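Local coordinates for glycosyl hydrolase BlGH5_18 (Bifidobacterium longum subsp. infantis, PDB 7LQX), which probably hydrolyses the beta-mannosidic linkage of the N-glycan core, as a family GH5 subfamily 18 glycosidase, at residues V209-V220 with N374-P385; V235-Y243 with H432-V440. All blocks are in the same frame, centred on the assembly; numbering follows the deposited sequence.

Interaction 1 of 2, residues V209-V220 with N374-P385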
loop_
_atom_site.group_PDB
_atom_site.type_symbol
_atom_site.label_atom_id
_atom_site.label_comp_id
_atom_site.label_asym_id
_atom_site.label_seq_id
_atom_site.Cartn_x
_atom_site.Cartn_y
_atom_site.Cartn_z
ATOM N N VAL A 209 -23.713 0.338 8.197
ATOM C CA VAL A 209 -24.834 0.514 7.279
ATOM C C VAL A 209 -26.160 0.475 8.031
ATOM O O VAL A 209 -27.102 1.196 7.680
ATOM C CB VAL A 209 -24.773 -0.517 6.133
ATOM C CG1 VAL A 209 -25.046 -1.929 6.623
ATOM C CG2 VAL A 209 -25.742 -0.138 5.024
ATOM N N TRP A 210 -26.249 -0.339 9.087
ATOM C CA TRP A 210 -27.484 -0.485 9.850
ATOM C C TRP A 210 -27.586 0.498 11.001
ATOM O O TRP A 210 -28.694 0.847 11.418
ATOM C CB TRP A 210 -27.616 -1.918 10.423
ATOM C CG TRP A 210 -27.480 -2.940 9.352
ATOM C CD1 TRP A 210 -26.442 -3.793 9.175
ATOM C CD2 TRP A 210 -28.380 -3.172 8.260
ATOM N NE1 TRP A 210 -26.635 -4.551 8.047
ATOM C CE2 TRP A 210 -27.816 -4.181 7.464
ATOM C CE3 TRP A 210 -29.610 -2.633 7.885
ATOM C CZ2 TRP A 210 -28.433 -4.659 6.317
ATOM C CZ3 TRP A 210 -30.217 -3.106 6.740
ATOM C CH2 TRP A 210 -29.629 -4.112 5.975
ATOM N N TYR A 211 -26.462 0.944 11.528
ATOM C CA TYR A 211 -26.430 1.552 12.838
ATOM C C TYR A 211 -25.985 3.010 12.852
ATOM O O TYR A 211 -26.127 3.663 13.890
ATOM C CB TYR A 211 -25.487 0.738 13.738
ATOM C CG TYR A 211 -25.915 -0.680 14.071
ATOM C CD1 TYR A 211 -27.228 -1.117 13.922
ATOM C CD2 TYR A 211 -24.985 -1.577 14.573
ATOM C CE1 TYR A 211 -27.584 -2.405 14.282
ATOM C CE2 TYR A 211 -25.339 -2.856 14.928
ATOM C CZ TYR A 211 -26.639 -3.268 14.788
ATOM O OH TYR A 211 -27.015 -4.545 15.155
ATOM N N LEU A 212 -25.468 3.546 11.753
ATOM C CA LEU A 212 -24.913 4.893 11.752
ATOM C C LEU A 212 -25.772 5.853 10.940
ATOM O O LEU A 212 -25.923 5.684 9.726
ATOM C CB LEU A 212 -23.516 4.891 11.144
ATOM C CG LEU A 212 -22.417 4.238 11.961
ATOM C CD1 LEU A 212 -21.129 4.235 11.150
ATOM C CD2 LEU A 212 -22.229 4.975 13.272
ATOM N N ASP A 213 -26.286 6.891 11.586
ATOM C CA ASP A 213 -27.032 7.901 10.852
ATOM C C ASP A 213 -26.104 8.712 9.962
ATOM O O ASP A 213 -24.925 8.901 10.265
ATOM C CB ASP A 213 -27.781 8.809 11.816
ATOM C CG ASP A 213 -29.006 8.140 12.365
ATOM O OD1 ASP A 213 -29.916 7.825 11.563
ATOM O OD2 ASP A 213 -29.025 7.864 13.579
ATOM N N HIS A 214 -26.643 9.155 8.831
ATOM C CA HIS A 214 -25.948 9.998 7.863
ATOM C C HIS A 214 -24.786 9.295 7.173
ATOM O O HIS A 214 -23.975 9.951 6.525
ATOM C CB HIS A 214 -25.495 11.319 8.499
ATOM C CG HIS A 214 -26.582 12.018 9.255
ATOM N ND1 HIS A 214 -27.681 12.571 8.634
ATOM C CD2 HIS A 214 -26.751 12.233 10.581
ATOM C CE1 HIS A 214 -28.474 13.108 9.544
ATOM N NE2 HIS A 214 -27.933 12.917 10.734
ATOM N N HIS A 215 -24.693 8.006 7.273
ATOM C CA HIS A 215 -23.671 7.223 6.593
ATOM C C HIS A 215 -24.097 7.009 5.136
ATOM O O HIS A 215 -25.265 6.735 4.864
ATOM C CB HIS A 215 -23.542 5.892 7.320
ATOM C CG HIS A 215 -22.397 5.044 6.880
ATOM N ND1 HIS A 215 -21.082 5.439 6.998
ATOM C CD2 HIS A 215 -22.371 3.789 6.375
ATOM C CE1 HIS A 215 -20.298 4.467 6.570
ATOM N NE2 HIS A 215 -21.054 3.463 6.174
ATOM N N PRO A 216 -23.191 7.176 4.168
ATOM C CA PRO A 216 -23.627 7.164 2.759
ATOM C C PRO A 216 -24.021 5.800 2.230
ATOM O O PRO A 216 -24.699 5.743 1.197
ATOM C CB PRO A 216 -22.427 7.740 1.994
ATOM C CG PRO A 216 -21.272 7.488 2.869
ATOM C CD PRO A 216 -21.769 7.543 4.296
ATOM N N PHE A 217 -23.627 4.712 2.881
ATOM C CA PHE A 217 -24.162 3.390 2.573
ATOM C C PHE A 217 -25.371 3.171 3.472
ATOM O O PHE A 217 -25.306 3.460 4.667
ATOM C CB PHE A 217 -23.091 2.338 2.827
ATOM C CG PHE A 217 -22.022 2.307 1.779
ATOM C CD1 PHE A 217 -20.995 3.243 1.765
ATOM C CD2 PHE A 217 -22.044 1.333 0.803
ATOM C CE1 PHE A 217 -20.029 3.193 0.791
ATOM C CE2 PHE A 217 -21.077 1.278 -0.162
ATOM C CZ PHE A 217 -20.077 2.211 -0.174
ATOM N N THR A 218 -26.470 2.692 2.903
ATOM C CA THR A 218 -27.761 2.727 3.574
ATOM C C THR A 218 -28.429 1.366 3.653
ATOM O O THR A 218 -28.152 0.471 2.850
ATOM C CB THR A 218 -28.722 3.653 2.808
ATOM O OG1 THR A 218 -28.992 3.034 1.544
ATOM C CG2 THR A 218 -28.128 5.043 2.599
ATOM N N PRO A 219 -29.358 1.198 4.597
ATOM C CA PRO A 219 -30.148 -0.047 4.639
ATOM C C PRO A 219 -30.849 -0.384 3.333
ATOM O O PRO A 219 -30.880 -1.558 2.934
ATOM C CB PRO A 219 -31.146 0.227 5.775
ATOM C CG PRO A 219 -30.394 1.168 6.685
ATOM C CD PRO A 219 -29.626 2.068 5.757
ATOM N N VAL A 220 -31.433 0.608 2.662
ATOM C CA VAL A 220 -32.124 0.330 1.406
ATOM C C VAL A 220 -31.164 -0.246 0.368
ATOM O O VAL A 220 -31.500 -1.204 -0.341
ATOM C CB VAL A 220 -32.864 1.586 0.903
ATOM C CG1 VAL A 220 -33.295 1.423 -0.547
ATOM C CG2 VAL A 220 -34.067 1.882 1.804
ATOM N N ASN A 374 -36.767 8.255 1.442
ATOM C CA ASN A 374 -36.031 7.253 0.687
ATOM C C ASN A 374 -36.224 5.844 1.231
ATOM O O ASN A 374 -35.674 4.892 0.663
ATOM C CB ASN A 374 -34.530 7.574 0.682
ATOM C CG ASN A 374 -34.230 8.984 0.214
ATOM O OD1 ASN A 374 -33.462 9.710 0.848
ATOM N ND2 ASN A 374 -34.829 9.380 -0.901
ATOM N N GLY A 375 -36.957 5.685 2.328
ATOM C CA GLY A 375 -37.139 4.382 2.929
ATOM C C GLY A 375 -36.097 3.985 3.951
ATOM O O GLY A 375 -36.138 2.850 4.439
ATOM N N ASN A 376 -35.205 4.878 4.312
ATOM C CA ASN A 376 -34.206 4.612 5.334
ATOM C C ASN A 376 -34.671 5.140 6.683
ATOM O O ASN A 376 -35.501 6.050 6.760
ATOM C CB ASN A 376 -32.891 5.278 4.931
ATOM C CG ASN A 376 -32.232 4.584 3.753
ATOM O OD1 ASN A 376 -32.002 3.379 3.789
ATOM N ND2 ASN A 376 -31.974 5.334 2.685
ATOM N N PRO A 377 -34.172 4.580 7.782
ATOM C CA PRO A 377 -34.653 5.020 9.095
ATOM C C PRO A 377 -34.417 6.504 9.315
ATOM O O PRO A 377 -33.381 7.052 8.936
ATOM C CB PRO A 377 -33.822 4.180 10.074
ATOM C CG PRO A 377 -33.424 2.987 9.304
ATOM C CD PRO A 377 -33.172 3.498 7.911
ATOM N N LEU A 378 -35.390 7.155 9.951
ATOM C CA LEU A 378 -35.128 8.479 10.491
ATOM C C LEU A 378 -34.027 8.427 11.538
ATOM O O LEU A 378 -33.268 9.389 11.701
ATOM C CB LEU A 378 -36.387 9.042 11.133
ATOM C CG LEU A 378 -37.581 9.265 10.214
ATOM C CD1 LEU A 378 -38.785 9.740 11.019
ATOM C CD2 LEU A 378 -37.232 10.254 9.124
ATOM N N ASN A 379 -33.922 7.307 12.253
ATOM C CA ASN A 379 -32.986 7.160 13.369
ATOM C C ASN A 379 -32.342 5.780 13.256
ATOM O O ASN A 379 -32.807 4.806 13.855
ATOM C CB ASN A 379 -33.734 7.331 14.682
ATOM C CG ASN A 379 -32.818 7.510 15.853
ATOM O OD1 ASN A 379 -31.677 7.065 15.838
ATOM N ND2 ASN A 379 -33.316 8.168 16.887
ATOM N N ARG A 380 -31.263 5.695 12.474
ATOM C CA ARG A 380 -30.519 4.444 12.420
ATOM C C ARG A 380 -29.892 4.120 13.768
ATOM O O ARG A 380 -29.756 2.946 14.131
ATOM C CB ARG A 380 -29.432 4.501 11.346
ATOM C CG ARG A 380 -29.832 3.840 10.056
ATOM C CD ARG A 380 -28.677 3.737 9.089
ATOM N NE ARG A 380 -28.587 4.884 8.200
ATOM C CZ ARG A 380 -27.676 4.991 7.240
ATOM N NH1 ARG A 380 -26.793 4.022 7.055
ATOM N NH2 ARG A 380 -27.638 6.064 6.475
ATOM N N GLY A 381 -29.480 5.141 14.516
ATOM C CA GLY A 381 -28.820 4.888 15.783
ATOM C C GLY A 381 -29.681 4.078 16.731
ATOM O O GLY A 381 -29.178 3.229 17.466
ATOM N N ALA A 382 -30.992 4.316 16.718
ATOM C CA ALA A 382 -31.884 3.566 17.592
ATOM C C ALA A 382 -31.885 2.075 17.274
ATOM O O ALA A 382 -32.345 1.277 18.096
ATOM C CB ALA A 382 -33.305 4.110 17.466
ATOM N N CYS A 383 -31.390 1.684 16.103
ATOM C CA CYS A 383 -31.313 0.282 15.719
ATOM C C CYS A 383 -30.056 -0.415 16.223
ATOM O O CYS A 383 -29.978 -1.645 16.148
ATOM C CB CYS A 383 -31.377 0.157 14.194
ATOM S SG CYS A 383 -32.906 0.749 13.480
ATOM N N GLY A 384 -29.078 0.322 16.734
ATOM C CA GLY A 384 -27.846 -0.283 17.180
ATOM C C GLY A 384 -27.878 -0.708 18.636
ATOM O O GLY A 384 -28.826 -0.434 19.374
ATOM N N PRO A 385 -26.803 -1.354 19.084
ATOM C CA PRO A 385 -26.761 -1.867 20.461
ATOM C C PRO A 385 -26.991 -0.772 21.496
ATOM O O PRO A 385 -26.311 0.256 21.502
ATOM C CB PRO A 385 -25.352 -2.466 20.565
ATOM C CG PRO A 385 -24.999 -2.840 19.166
ATOM C CD PRO A 385 -25.624 -1.772 18.296
HETATM O O HOH W 1 -28.627 8.771 6.584
HETATM O O HOH W 2 -30.584 4.709 0.081
#
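Arg380 pushes its guanidinium group into a hollow lined by backbone carbonyls of the 209-220 segment. NH1 gives hydrogen bonds to Val209 O and to Phe217 O, each 2.9 Å long, and NH2 reaches His215 O, also at 2.9 Å, in the carbonyl plane and on a lone pair. The chain bends at chi3 (-91°), which turns the head between Leu212 O, 3.0 Å above the centre of one face, and Pro219 CD over the other. With faces and edge both engaged the head can hardly turn, and the oxygens around it, one of them, Val209 O, from the short helix 208-211, probably offset its buried charge. Water 1 accepts from NH2 and, weakly, from His214 N. At the base of Arg380, Asp213 projects the other way: OD1 takes the N-H of Arg380 at 2.7 Å, and OD2 that of Gly381 from above the carboxylate plane. Beyond, Asn376 OD1 fits beside Thr218 and Pro219 and accepts from Val220 N in the first turn of helix 219-224 (3.0 Å), while Pro219 CG packs against Pro377 CD (3.8 Å). At the far end Gly384 CA and Pro385 CD lie over one face of the Tyr211 ring, Gly384 CA being 3.6 Å from its centroid; a side chain at Gly384 would crowd the ring and Pro385 CD. Here the loop after strand 365-369 of the C-terminal domain docks on the segment joining strands 200-202 and 229-233 of the (beta/alpha)8 barrel typical of GH5 enzymes.

Interaction 2 of 2, residues V235-Y243 with H432-V440; sequences VFNGTAQGY and HGAKYYTAV
The Tyr436 ring is sandwiched: Gly242 CA sits over the centre of one face in a CH-pi contact (3.6 Å to the centroid), the CG of its neighbour Lys435 covers the opposite face, and the edge of the Tyr436 ring points at the face of Tyr243. That last pair is a T-shaped (edge-to-face) stack, planes at 87°, with CE2 of Tyr436 3.6 Å from CZ of Tyr243. The contact joins the last, weakly bonded helix of the modelled chain to helix 239-243, which follows barrel strand 229-233. With CG anti to the carbonyl carbon (chi1 -57°), the Tyr436 ring is laid over Gly242, where a CB would strike it. An alanine in place of Tyr436 is likely to open a gap above Gly242 and deprive the Tyr243 face of its edge-on partner. The Tyr243 hydroxyl bonds to Glu391. Beside the rings, the backbones meet through two CA-H...O contacts, Gly238 CA to Tyr436 O and Tyr437 CA to Asn237 O, both 3.3 Å; Asn237 O also lies at the Tyr437 ring edge, by CD1. An Asx turn fixes this corner, Asn237 OD1 accepting from both Thr239 N and Thr239 OG1, while ND2 bonds to Asp207, which also holds the Tyr437 hydroxyl. Val440 covers Gly238, and its CG2 lies 3.5 Å from Gln241 NE2, an amide folded back to donate almost straight to Phe236 O (170°).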
loop_
_atom_site.group_PDB
_atom_site.type_symbol
_atom_site.label_atom_id
_atom_site.label_comp_id
_atom_site.label_asym_id
_atom_site.label_seq_id
_atom_site.Cartn_x
_atom_site.Cartn_y
_atom_site.Cartn_z
ATOM N N VAL A 235 -20.178 -9.191 17.666
ATOM C CA VAL A 235 -20.701 -8.799 18.974
ATOM C C VAL A 235 -19.735 -7.957 19.789
ATOM O O VAL A 235 -20.101 -7.520 20.887
ATOM C CB VAL A 235 -21.206 -10.016 19.777
ATOM C CG1 VAL A 235 -22.420 -10.635 19.086
ATOM C CG2 VAL A 235 -20.102 -11.052 19.986
ATOM N N PHE A 236 -18.523 -7.697 19.286
ATOM C CA PHE A 236 -17.664 -6.692 19.906
ATOM C C PHE A 236 -18.124 -5.262 19.625
ATOM O O PHE A 236 -17.469 -4.310 20.070
ATOM C CB PHE A 236 -16.196 -6.865 19.496
ATOM C CG PHE A 236 -15.935 -6.810 18.011
ATOM C CD1 PHE A 236 -16.274 -5.700 17.251
ATOM C CD2 PHE A 236 -15.303 -7.866 17.382
ATOM C CE1 PHE A 236 -16.006 -5.663 15.895
ATOM C CE2 PHE A 236 -15.024 -7.825 16.029
ATOM C CZ PHE A 236 -15.367 -6.726 15.291
ATOM N N ASN A 237 -19.231 -5.087 18.914
ATOM C CA ASN A 237 -19.744 -3.772 18.566
ATOM C C ASN A 237 -20.520 -3.101 19.687
ATOM O O ASN A 237 -21.264 -2.147 19.418
ATOM C CB ASN A 237 -20.653 -3.888 17.339
ATOM C CG ASN A 237 -21.938 -4.655 17.621
ATOM O OD1 ASN A 237 -22.192 -5.105 18.736
ATOM N ND2 ASN A 237 -22.763 -4.795 16.591
ATOM N N GLY A 238 -20.375 -3.568 20.922
ATOM C CA GLY A 238 -21.114 -3.049 22.047
ATOM C C GLY A 238 -22.150 -4.006 22.581
ATOM O O GLY A 238 -22.632 -3.817 23.702
ATOM N N THR A 239 -22.512 -5.029 21.809
ATOM C CA THR A 239 -23.549 -5.947 22.254
ATOM C C THR A 239 -23.059 -6.793 23.423
ATOM O O THR A 239 -23.713 -6.860 24.467
ATOM C CB THR A 239 -24.008 -6.822 21.090
ATOM O OG1 THR A 239 -24.510 -5.986 20.043
ATOM C CG2 THR A 239 -25.101 -7.748 21.538
ATOM N N ALA A 240 -21.907 -7.446 23.272
ATOM C CA ALA A 240 -21.376 -8.227 24.384
ATOM C C ALA A 240 -21.049 -7.332 25.571
ATOM O O ALA A 240 -21.311 -7.695 26.724
ATOM C CB ALA A 240 -20.142 -9.008 23.949
ATOM N N GLN A 241 -20.480 -6.155 25.311
ATOM C CA GLN A 241 -20.084 -5.279 26.405
ATOM C C GLN A 241 -21.295 -4.759 27.168
ATOM O O GLN A 241 -21.287 -4.712 28.406
ATOM C CB GLN A 241 -19.267 -4.107 25.866
ATOM C CG GLN A 241 -17.977 -4.503 25.167
ATOM C CD GLN A 241 -18.110 -4.574 23.662
ATOM O OE1 GLN A 241 -19.100 -5.073 23.132
ATOM N NE2 GLN A 241 -17.106 -4.080 22.961
ATOM N N GLY A 242 -22.336 -4.343 26.450
ATOM C CA GLY A 242 -23.466 -3.699 27.093
ATOM C C GLY A 242 -24.439 -4.659 27.736
ATOM O O GLY A 242 -25.035 -4.338 28.770
ATOM N N TYR A 243 -24.629 -5.840 27.141
ATOM C CA TYR A 243 -25.580 -6.815 27.656
ATOM C C TYR A 243 -24.927 -8.002 28.341
ATOM O O TYR A 243 -25.596 -8.674 29.135
ATOM C CB TYR A 243 -26.496 -7.322 26.533
ATOM C CG TYR A 243 -27.229 -6.190 25.884
ATOM C CD1 TYR A 243 -28.339 -5.627 26.489
ATOM C CD2 TYR A 243 -26.788 -5.651 24.689
ATOM C CE1 TYR A 243 -29.000 -4.572 25.916
ATOM C CE2 TYR A 243 -27.446 -4.598 24.110
ATOM C CZ TYR A 243 -28.542 -4.057 24.733
ATOM O OH TYR A 243 -29.180 -3.003 24.137
ATOM N N HIS A 432 -34.259 6.372 21.254
ATOM C CA HIS A 432 -32.955 6.787 21.748
ATOM C C HIS A 432 -31.882 5.967 21.045
ATOM O O HIS A 432 -32.134 4.866 20.543
ATOM C CB HIS A 432 -32.828 6.683 23.271
ATOM C CG HIS A 432 -33.025 5.305 23.813
ATOM N ND1 HIS A 432 -32.041 4.341 23.777
ATOM C CD2 HIS A 432 -34.091 4.731 24.416
ATOM C CE1 HIS A 432 -32.493 3.231 24.334
ATOM N NE2 HIS A 432 -33.736 3.440 24.724
ATOM N N GLY A 433 -30.667 6.513 21.043
ATOM C CA GLY A 433 -29.591 5.992 20.232
ATOM C C GLY A 433 -28.891 4.796 20.837
ATOM O O GLY A 433 -29.218 4.310 21.919
ATOM N N ALA A 434 -27.873 4.334 20.109
ATOM C CA ALA A 434 -27.180 3.079 20.401
ATOM C C ALA A 434 -26.060 3.337 21.402
ATOM O O ALA A 434 -24.877 3.409 21.065
ATOM C CB ALA A 434 -26.639 2.483 19.109
ATOM N N LYS A 435 -26.448 3.431 22.673
ATOM C CA LYS A 435 -25.497 3.872 23.687
ATOM C C LYS A 435 -24.307 2.932 23.838
ATOM O O LYS A 435 -23.232 3.375 24.256
ATOM C CB LYS A 435 -26.204 4.051 25.026
ATOM C CG LYS A 435 -26.994 2.848 25.482
ATOM C CD LYS A 435 -27.569 3.080 26.873
ATOM C CE LYS A 435 -28.627 2.050 27.218
ATOM N NZ LYS A 435 -29.873 2.288 26.444
ATOM N N TYR A 436 -24.458 1.643 23.529
ATOM C CA TYR A 436 -23.345 0.713 23.678
ATOM C C TYR A 436 -22.484 0.612 22.426
ATOM O O TYR A 436 -21.320 0.213 22.513
ATOM C CB TYR A 436 -23.852 -0.683 24.035
ATOM C CG TYR A 436 -24.699 -0.739 25.285
ATOM C CD1 TYR A 436 -24.330 -0.055 26.439
ATOM C CD2 TYR A 436 -25.875 -1.475 25.309
ATOM C CE1 TYR A 436 -25.115 -0.112 27.589
ATOM C CE2 TYR A 436 -26.659 -1.538 26.448
ATOM C CZ TYR A 436 -26.283 -0.852 27.578
ATOM O OH TYR A 436 -27.084 -0.929 28.693
ATOM N N TYR A 437 -23.035 0.931 21.263
ATOM C CA TYR A 437 -22.245 0.970 20.043
ATOM C C TYR A 437 -21.282 2.138 20.087
ATOM O O TYR A 437 -20.091 1.991 19.793
ATOM C CB TYR A 437 -23.214 1.173 18.889
ATOM C CG TYR A 437 -22.707 1.012 17.486
ATOM C CD1 TYR A 437 -22.287 -0.221 17.012
ATOM C CD2 TYR A 437 -22.746 2.078 16.600
ATOM C CE1 TYR A 437 -21.879 -0.377 15.707
ATOM C CE2 TYR A 437 -22.345 1.934 15.297
ATOM C CZ TYR A 437 -21.918 0.707 14.850
ATOM O OH TYR A 437 -21.534 0.558 13.539
ATOM N N THR A 438 -21.798 3.314 20.443
ATOM C CA THR A 438 -21.004 4.530 20.462
ATOM C C THR A 438 -19.958 4.489 21.559
ATOM O O THR A 438 -18.868 5.050 21.395
ATOM C CB THR A 438 -21.946 5.715 20.660
ATOM O OG1 THR A 438 -22.646 5.566 21.903
ATOM C CG2 THR A 438 -22.970 5.771 19.538
ATOM N N ALA A 439 -20.264 3.829 22.678
ATOM C CA ALA A 439 -19.276 3.670 23.737
ATOM C C ALA A 439 -18.081 2.860 23.259
ATOM O O ALA A 439 -16.972 3.025 23.779
ATOM C CB ALA A 439 -19.918 3.003 24.953
ATOM N N VAL A 440 -18.281 1.983 22.279
ATOM C CA VAL A 440 -17.185 1.205 21.713
ATOM C C VAL A 440 -16.230 2.125 20.958
ATOM O O VAL A 440 -15.027 2.137 21.219
ATOM C CB VAL A 440 -17.700 0.075 20.809
ATOM C CG1 VAL A 440 -16.566 -0.469 19.948
ATOM C CG2 VAL A 440 -18.294 -1.028 21.652
#

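From the N terminus the chain meets 209-220, between barrel strands 200-202 and 229-233, then 235-243, just past the second of these strands. After completing the barrel it enters the C-terminal domain, where 374-385 returns to 209-220 and closes a loop of 153 intervening residues. The final segment, 432-440, returns to 235-243 across 188 residues. The segments alternate, so the two closures cross rather than nest. They also touch: Pro385 O of interaction 1 probably accepts a hydrogen bond from Tyr436 N of interaction 2, and the rings of Tyr211 and Tyr437 meet edge-to-face. Together they tie neighbouring parts of the barrel to the C-terminal domain and to the end of the modelled chain.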